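Local coordinates for Non-structural protein 5 (Modoc virus, PDB 2WA2) that transfers methyl groups from S-adenosylmethionine, probably to the N7 and ribose 2'-O positions of the viral RNA cap, through its methyltransferase domain, at residues A[140-145]-A[174-179]; A[180-185]-A[209-214]. The protein carries 4 engineered substitutions. All coordinates share one frame; numbering follows the deposited sequence.

Interaction 1: residues A[140-145]-A[174-179]. Engineered in segment 140-145: Thr142 (natural residue Arg). With SAM (S-adenosylmethionine), chain C.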
loop_
_atom_site.group_PDB
_atom_site.type_symbol
_atom_site.label_atom_id
_atom_site.label_comp_id
_atom_site.label_asym_id
_atom_site.label_seq_id
_atom_site.Cartn_x
_atom_site.Cartn_y
_atom_site.Cartn_z
ATOM N N ASP A 140 10.137 -12.918 6.753
ATOM C CA ASP A 140 8.681 -12.901 6.679
ATOM C C ASP A 140 8.244 -11.823 7.674
ATOM O O ASP A 140 8.297 -12.022 8.901
ATOM C CB ASP A 140 8.105 -14.257 7.067
ATOM C CG ASP A 140 6.573 -14.293 7.011
ATOM O OD1 ASP A 140 5.919 -13.214 6.833
ATOM O OD2 ASP A 140 6.034 -15.409 7.146
ATOM N N VAL A 141 7.794 -10.695 7.146
ATOM C CA VAL A 141 7.473 -9.561 8.016
ATOM C C VAL A 141 6.244 -9.818 8.859
ATOM O O VAL A 141 6.091 -9.196 9.895
ATOM C CB VAL A 141 7.340 -8.201 7.264
ATOM C CG1 VAL A 141 8.617 -7.867 6.461
ATOM C CG2 VAL A 141 6.093 -8.182 6.420
ATOM N N THR A 142 5.370 -10.738 8.452
ATOM C CA THR A 142 4.220 -11.077 9.280
ATOM C C THR A 142 4.613 -11.742 10.610
ATOM O O THR A 142 3.763 -11.883 11.509
ATOM C CB THR A 142 3.172 -11.980 8.566
ATOM O OG1 THR A 142 3.702 -13.301 8.433
ATOM C CG2 THR A 142 2.763 -11.412 7.188
ATOM N N LYS A 143 5.883 -12.142 10.728
ATOM C CA LYS A 143 6.394 -12.835 11.904
ATOM C C LYS A 143 7.509 -12.045 12.601
ATOM O O LYS A 143 8.227 -12.571 13.446
ATOM C CB LYS A 143 6.903 -14.240 11.510
ATOM C CG LYS A 143 5.906 -15.115 10.710
ATOM C CD LYS A 143 4.838 -15.732 11.606
ATOM C CE LYS A 143 3.734 -16.387 10.791
ATOM N NZ LYS A 143 2.747 -15.353 10.390
ATOM N N MET A 144 7.679 -10.783 12.242
ATOM C CA MET A 144 8.735 -9.974 12.836
ATOM C C MET A 144 8.199 -9.221 14.050
ATOM O O MET A 144 7.064 -8.721 14.074
ATOM C CB MET A 144 9.293 -9.010 11.789
ATOM C CG MET A 144 10.730 -8.442 11.986
ATOM S SD MET A 144 11.031 -7.095 10.779
ATOM C CE MET A 144 10.002 -7.713 9.531
ATOM N N GLU A 145 9.033 -9.170 15.068
ATOM C CA GLU A 145 8.792 -8.372 16.242
ATOM C C GLU A 145 8.842 -6.878 15.860
ATOM O O GLU A 145 9.835 -6.413 15.275
ATOM C CB GLU A 145 9.884 -8.730 17.269
ATOM C CG GLU A 145 9.965 -7.829 18.488
ATOM C CD GLU A 145 8.982 -8.216 19.564
ATOM O OE1 GLU A 145 9.098 -7.662 20.678
ATOM O OE2 GLU A 145 8.089 -9.052 19.309
ATOM N N LEU A 174 -2.986 -5.838 7.642
ATOM C CA LEU A 174 -3.554 -4.891 8.606
ATOM C C LEU A 174 -3.323 -5.329 10.069
ATOM O O LEU A 174 -2.964 -4.501 10.908
ATOM C CB LEU A 174 -5.036 -4.667 8.326
ATOM C CG LEU A 174 -5.300 -3.971 6.962
ATOM C CD1 LEU A 174 -6.780 -3.696 6.776
ATOM C CD2 LEU A 174 -4.459 -2.659 6.761
ATOM N N ASN A 175 -3.533 -6.614 10.352
ATOM C CA ASN A 175 -3.251 -7.157 11.683
ATOM C C ASN A 175 -1.765 -6.967 12.087
ATOM O O ASN A 175 -1.451 -6.563 13.219
ATOM C CB ASN A 175 -3.715 -8.618 11.785
ATOM C CG ASN A 175 -3.566 -9.170 13.176
ATOM O OD1 ASN A 175 -2.746 -10.055 13.406
ATOM N ND2 ASN A 175 -4.316 -8.607 14.141
ATOM N N VAL A 176 -0.857 -7.217 11.152
ATOM C CA VAL A 176 0.574 -7.017 11.401
ATOM C C VAL A 176 0.882 -5.530 11.650
ATOM O O VAL A 176 1.531 -5.151 12.648
ATOM C CB VAL A 176 1.414 -7.568 10.230
ATOM C CG1 VAL A 176 2.870 -7.168 10.375
ATOM C CG2 VAL A 176 1.231 -9.092 10.143
ATOM N N ILE A 177 0.410 -4.681 10.748
ATOM C CA ILE A 177 0.622 -3.242 10.866
ATOM C C ILE A 177 0.047 -2.695 12.185
ATOM O O ILE A 177 0.685 -1.861 12.815
ATOM C CB ILE A 177 0.046 -2.468 9.633
ATOM C CG1 ILE A 177 0.851 -2.793 8.369
ATOM C CG2 ILE A 177 -0.076 -0.931 9.914
ATOM C CD1 ILE A 177 2.378 -2.575 8.441
ATOM N N SER A 178 -1.123 -3.176 12.602
ATOM C CA SER A 178 -1.705 -2.730 13.890
ATOM C C SER A 178 -0.734 -2.917 15.070
ATOM O O SER A 178 -0.657 -2.059 15.950
ATOM C CB SER A 178 -3.059 -3.385 14.167
ATOM O OG SER A 178 -4.004 -2.864 13.246
ATOM N N ARG A 179 0.029 -4.015 15.057
ATOM C CA ARG A 179 1.033 -4.256 16.098
ATOM C C ARG A 179 2.139 -3.204 16.062
ATOM O O ARG A 179 2.596 -2.709 17.115
ATOM C CB ARG A 179 1.631 -5.660 15.957
ATOM C CG ARG A 179 0.634 -6.754 16.266
ATOM C CD ARG A 179 1.194 -8.098 15.864
ATOM N NE ARG A 179 0.140 -9.105 15.868
ATOM C CZ ARG A 179 0.034 -10.085 14.974
ATOM N NH1 ARG A 179 0.922 -10.198 13.984
ATOM N NH2 ARG A 179 -0.974 -10.945 15.078
HETATM N N SAM C . 7.168 -0.740 -2.449
HETATM C CA SAM C . 7.803 -1.702 -3.409
HETATM C C SAM C . 8.769 -0.965 -4.342
HETATM O O SAM C . 8.723 0.270 -4.401
HETATM O OXT SAM C . 9.595 -1.552 -5.065
HETATM C CB SAM C . 6.732 -2.416 -4.234
HETATM C CG SAM C . 5.904 -3.413 -3.433
HETATM S SD SAM C . 6.804 -4.973 -3.400
HETATM C CE SAM C . 6.177 -5.688 -4.954
HETATM C "C5'" SAM C . 5.827 -5.975 -2.261
HETATM C "C4'" SAM C . 6.780 -7.039 -1.716
HETATM O "O4'" SAM C . 6.336 -7.575 -0.496
HETATM C "C3'" SAM C . 6.906 -8.224 -2.670
HETATM O "O3'" SAM C . 8.179 -8.148 -3.262
HETATM C "C2'" SAM C . 6.799 -9.463 -1.798
HETATM O "O2'" SAM C . 7.871 -10.332 -2.066
HETATM C "C1'" SAM C . 6.899 -8.868 -0.391
HETATM N N9 SAM C . 6.206 -9.663 0.617
HETATM C C8 SAM C . 4.968 -10.250 0.497
HETATM N N7 SAM C . 4.675 -10.876 1.642
HETATM C C5 SAM C . 5.732 -10.696 2.480
HETATM C C6 SAM C . 5.974 -11.125 3.787
HETATM N N6 SAM C . 5.113 -11.874 4.449
HETATM N N1 SAM C . 7.154 -10.744 4.397
HETATM C C2 SAM C . 8.081 -9.983 3.736
HETATM N N3 SAM C . 7.863 -9.550 2.443
HETATM C C4 SAM C . 6.692 -9.929 1.844
#

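Interaction 2: residues A[180-185]-A[209-214]. Engineered in segment 209-214: Ala210 (natural residue Arg).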
loop_
_atom_site.group_PDB
_atom_site.type_symbol
_atom_site.label_atom_id
_atom_site.label_comp_id
_atom_site.label_asym_id
_atom_site.label_seq_id
_atom_site.Cartn_x
_atom_site.Cartn_y
_atom_site.Cartn_z
ATOM N N TRP A 180 2.572 -2.850 14.864
ATOM C CA TRP A 180 3.566 -1.792 14.711
ATOM C C TRP A 180 3.054 -0.435 15.217
ATOM O O TRP A 180 3.781 0.289 15.902
ATOM C CB TRP A 180 4.021 -1.690 13.262
ATOM C CG TRP A 180 4.957 -2.839 12.873
ATOM C CD1 TRP A 180 4.617 -4.114 12.485
ATOM C CD2 TRP A 180 6.383 -2.780 12.856
ATOM N NE1 TRP A 180 5.769 -4.855 12.224
ATOM C CE2 TRP A 180 6.862 -4.057 12.435
ATOM C CE3 TRP A 180 7.307 -1.774 13.158
ATOM C CZ2 TRP A 180 8.231 -4.337 12.295
ATOM C CZ3 TRP A 180 8.669 -2.056 13.025
ATOM C CH2 TRP A 180 9.112 -3.335 12.604
ATOM N N LEU A 181 1.816 -0.100 14.868
ATOM C CA LEU A 181 1.201 1.162 15.267
ATOM C C LEU A 181 0.954 1.232 16.779
ATOM O O LEU A 181 1.087 2.299 17.383
ATOM C CB LEU A 181 -0.124 1.369 14.504
ATOM C CG LEU A 181 0.017 1.465 12.977
ATOM C CD1 LEU A 181 -1.253 1.956 12.261
ATOM C CD2 LEU A 181 1.225 2.267 12.508
ATOM N N GLU A 182 0.563 0.107 17.363
ATOM C CA GLU A 182 0.394 -0.035 18.818
ATOM C C GLU A 182 1.730 0.179 19.521
ATOM O O GLU A 182 1.784 0.921 20.492
ATOM C CB GLU A 182 -0.165 -1.422 19.155
ATOM C CG GLU A 182 -0.678 -1.646 20.580
ATOM C CD GLU A 182 -1.575 -2.890 20.667
ATOM O OE1 GLU A 182 -1.918 -3.457 19.590
ATOM O OE2 GLU A 182 -1.946 -3.312 21.798
ATOM N N TYR A 183 2.799 -0.431 18.992
ATOM C CA TYR A 183 4.137 -0.310 19.569
ATOM C C TYR A 183 4.707 1.111 19.439
ATOM O O TYR A 183 5.383 1.598 20.350
ATOM C CB TYR A 183 5.087 -1.340 18.936
ATOM C CG TYR A 183 6.452 -1.461 19.596
ATOM C CD1 TYR A 183 6.695 -2.430 20.578
ATOM C CD2 TYR A 183 7.514 -0.621 19.225
ATOM C CE1 TYR A 183 7.961 -2.550 21.188
ATOM C CE2 TYR A 183 8.776 -0.730 19.833
ATOM C CZ TYR A 183 8.985 -1.693 20.812
ATOM O OH TYR A 183 10.226 -1.796 21.421
ATOM N N ASN A 184 4.423 1.776 18.322
ATOM C CA ASN A 184 4.992 3.077 18.034
ATOM C C ASN A 184 3.931 4.167 18.071
ATOM O O ASN A 184 3.575 4.722 17.040
ATOM C CB ASN A 184 5.691 3.069 16.673
ATOM C CG ASN A 184 6.906 2.187 16.655
ATOM O OD1 ASN A 184 7.887 2.466 17.338
ATOM N ND2 ASN A 184 6.857 1.113 15.862
ATOM N N GLN A 185 3.431 4.447 19.274
ATOM C CA GLN A 185 2.435 5.496 19.513
ATOM C C GLN A 185 2.734 6.771 18.725
ATOM O O GLN A 185 3.812 7.358 18.855
ATOM C CB GLN A 185 2.349 5.802 21.014
ATOM C CG GLN A 185 1.843 4.620 21.846
ATOM C CD GLN A 185 0.859 5.057 22.911
ATOM O OE1 GLN A 185 1.219 5.233 24.086
ATOM N NE2 GLN A 185 -0.393 5.271 22.501
ATOM N N GLN A 209 -8.484 3.084 12.139
ATOM C CA GLN A 209 -8.690 4.524 12.114
ATOM C C GLN A 209 -9.135 5.039 13.514
ATOM O O GLN A 209 -8.719 6.137 13.923
ATOM C CB GLN A 209 -9.737 4.886 11.048
ATOM C CG GLN A 209 -9.977 6.400 10.949
ATOM C CD GLN A 209 -11.108 6.721 9.995
ATOM O OE1 GLN A 209 -12.209 6.191 10.121
ATOM N NE2 GLN A 209 -10.820 7.549 9.013
ATOM N N ALA A 210 -10.004 4.270 14.192
ATOM C CA ALA A 210 -10.459 4.547 15.579
ATOM C C ALA A 210 -9.290 4.558 16.556
ATOM O O ALA A 210 -9.239 5.378 17.479
ATOM C CB ALA A 210 -11.477 3.526 16.045
ATOM N N ARG A 211 -8.340 3.648 16.345
ATOM C CA ARG A 211 -7.203 3.507 17.260
ATOM C C ARG A 211 -6.061 4.472 16.967
ATOM O O ARG A 211 -5.403 4.986 17.893
ATOM C CB ARG A 211 -6.685 2.048 17.206
ATOM C CG ARG A 211 -7.681 0.972 17.690
ATOM C CD ARG A 211 -7.093 -0.452 17.475
ATOM N NE ARG A 211 -5.901 -0.604 18.307
ATOM C CZ ARG A 211 -5.048 -1.621 18.215
ATOM N NH1 ARG A 211 -5.229 -2.568 17.295
ATOM N NH2 ARG A 211 -4.007 -1.673 19.044
ATOM N N PHE A 212 -5.792 4.691 15.678
ATOM C CA PHE A 212 -4.574 5.339 15.218
ATOM C C PHE A 212 -4.787 6.584 14.355
ATOM O O PHE A 212 -3.813 7.206 13.920
ATOM C CB PHE A 212 -3.769 4.304 14.398
ATOM C CG PHE A 212 -3.562 2.969 15.114
ATOM C CD1 PHE A 212 -2.965 2.910 16.380
ATOM C CD2 PHE A 212 -3.949 1.780 14.515
ATOM C CE1 PHE A 212 -2.762 1.682 17.034
ATOM C CE2 PHE A 212 -3.748 0.550 15.175
ATOM C CZ PHE A 212 -3.154 0.527 16.436
ATOM N N GLY A 213 -6.037 6.904 14.040
ATOM C CA GLY A 213 -6.361 8.029 13.132
ATOM C C GLY A 213 -6.109 7.697 11.667
ATOM O O GLY A 213 -6.171 6.541 11.266
ATOM N N GLY A 214 -5.828 8.703 10.853
ATOM C CA GLY A 214 -5.510 8.444 9.435
ATOM C C GLY A 214 -6.751 8.252 8.581
ATOM O O GLY A 214 -7.877 8.535 9.031
#

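Interaction 1: residues A[140-145]-A[174-179]
Val176, on helix 163-183, presses one methyl against the backbone and side-chain base of Thr142, an engineered residue where the natural sequence has Arg. Its CG2 comes within 3.7 Å of Thr142 CA and about as near to CB, while CG1 faces the Val141 carbonyl. With CG1 anti to the backbone N (chi1 171°), both branches of Val176 are thus used against the short 3-10 turn. Further along the helix the extended Arg179 turns a guanidinium edge to the Thr142 carbonyl, but Thr142 O and Arg179 NH1 are 4.1 Å apart, too long for a bond.

Away from the helix, the turn is held by Asp140 OD1. It accepts from Thr142 N at 3.0 Å, forming an Asx turn, and from Thr142 OG1 at 2.7 Å; both donors approach the same face of the carboxylate. OG1 is placed there by a first torsion of 72°, which sets it between the backbone N and carbonyl carbon and directs CG2 to the adenine amino group. Lys143 NZ in turn donates to Thr142 OG1.

The same OD1 also takes SAM N6 at 2.9 Å, so the Asx turn positions the oxygen that reads the adenine. Beside it, Val141 N gives a nearly straight bond to SAM N1 (2.8 Å, 167°), and both Val141 methyls lie against the N1-C2 side of the base. A carboxylate on N6 paired with the next backbone N-H on N1 is a common way of recognising the adenine in Rossmann-like, SAM-dependent methyltransferases, here backed by helix 163-183.

Interaction 2: residues A[180-185]-A[209-214]
Leu181 lays its CB over one face of the Phe212 ring, almost exactly on the normal through the centroid and 3.5 Å from it, a CH-pi contact. The branch continues across the ring, bringing Leu181 CD1 to 3.5 Å from Phe212 CD2. On the opposite face sits Arg211 CB, 3.6 Å above the ring plane and again over its centre, so the aromatic group is clamped flat between an aliphatic carbon from each helix.

Arg211 then curls round the ring. A bend at chi3 (64°) brings its guanidinium beneath Phe212 CZ, which stands over the centre of the guanidinium face, and sends NH2 out to Glu182. Glu182 reaches back with an extended chain. The resulting salt bridge carries one hydrogen bond, Arg211 NH2 to Glu182 OE1, of 2.8 Å and 154°. Its geometry is lopsided: the oxygen lies in the guanidinium plane, yet the nitrogen comes from well above the carboxylate, the two planes being 84° apart. The bridge therefore rests on a single N-H over the carboxylate face, on the solvent-exposed side of the apolar contact.

Behind Phe212, Gln209 NE2 donates to Gly214 O at 3.1 Å and to Asn237 O, fastening the glycine turn that ends helix 199-212. Together these groups join the C-terminal ends of two neighbouring helices, one of them the connection of a beta-alpha-beta crossover between strands 151-154 and 188-193, in the Rossmann-like methyltransferase fold.

Overall arrangement
Both interactions draw on helix 163-183, at successive turns and on different sides. Interaction 1 joins it to the loop that holds the adenine of SAM; interaction 2 joins its end to helix 199-212 and contains none of the ligand-pocket residues. Each combines a buried aliphatic residue with an arginine at the surface. The chemistry diverges there: across interaction 1 the segments meet through van der Waals packing, its polar bonds going to the ligand and within the loop, whereas interaction 2 adds a salt bridge to its aromatic contact. The two meet where Ser178 packs against Arg211 and Phe212, and where Trp180 packs against Met144.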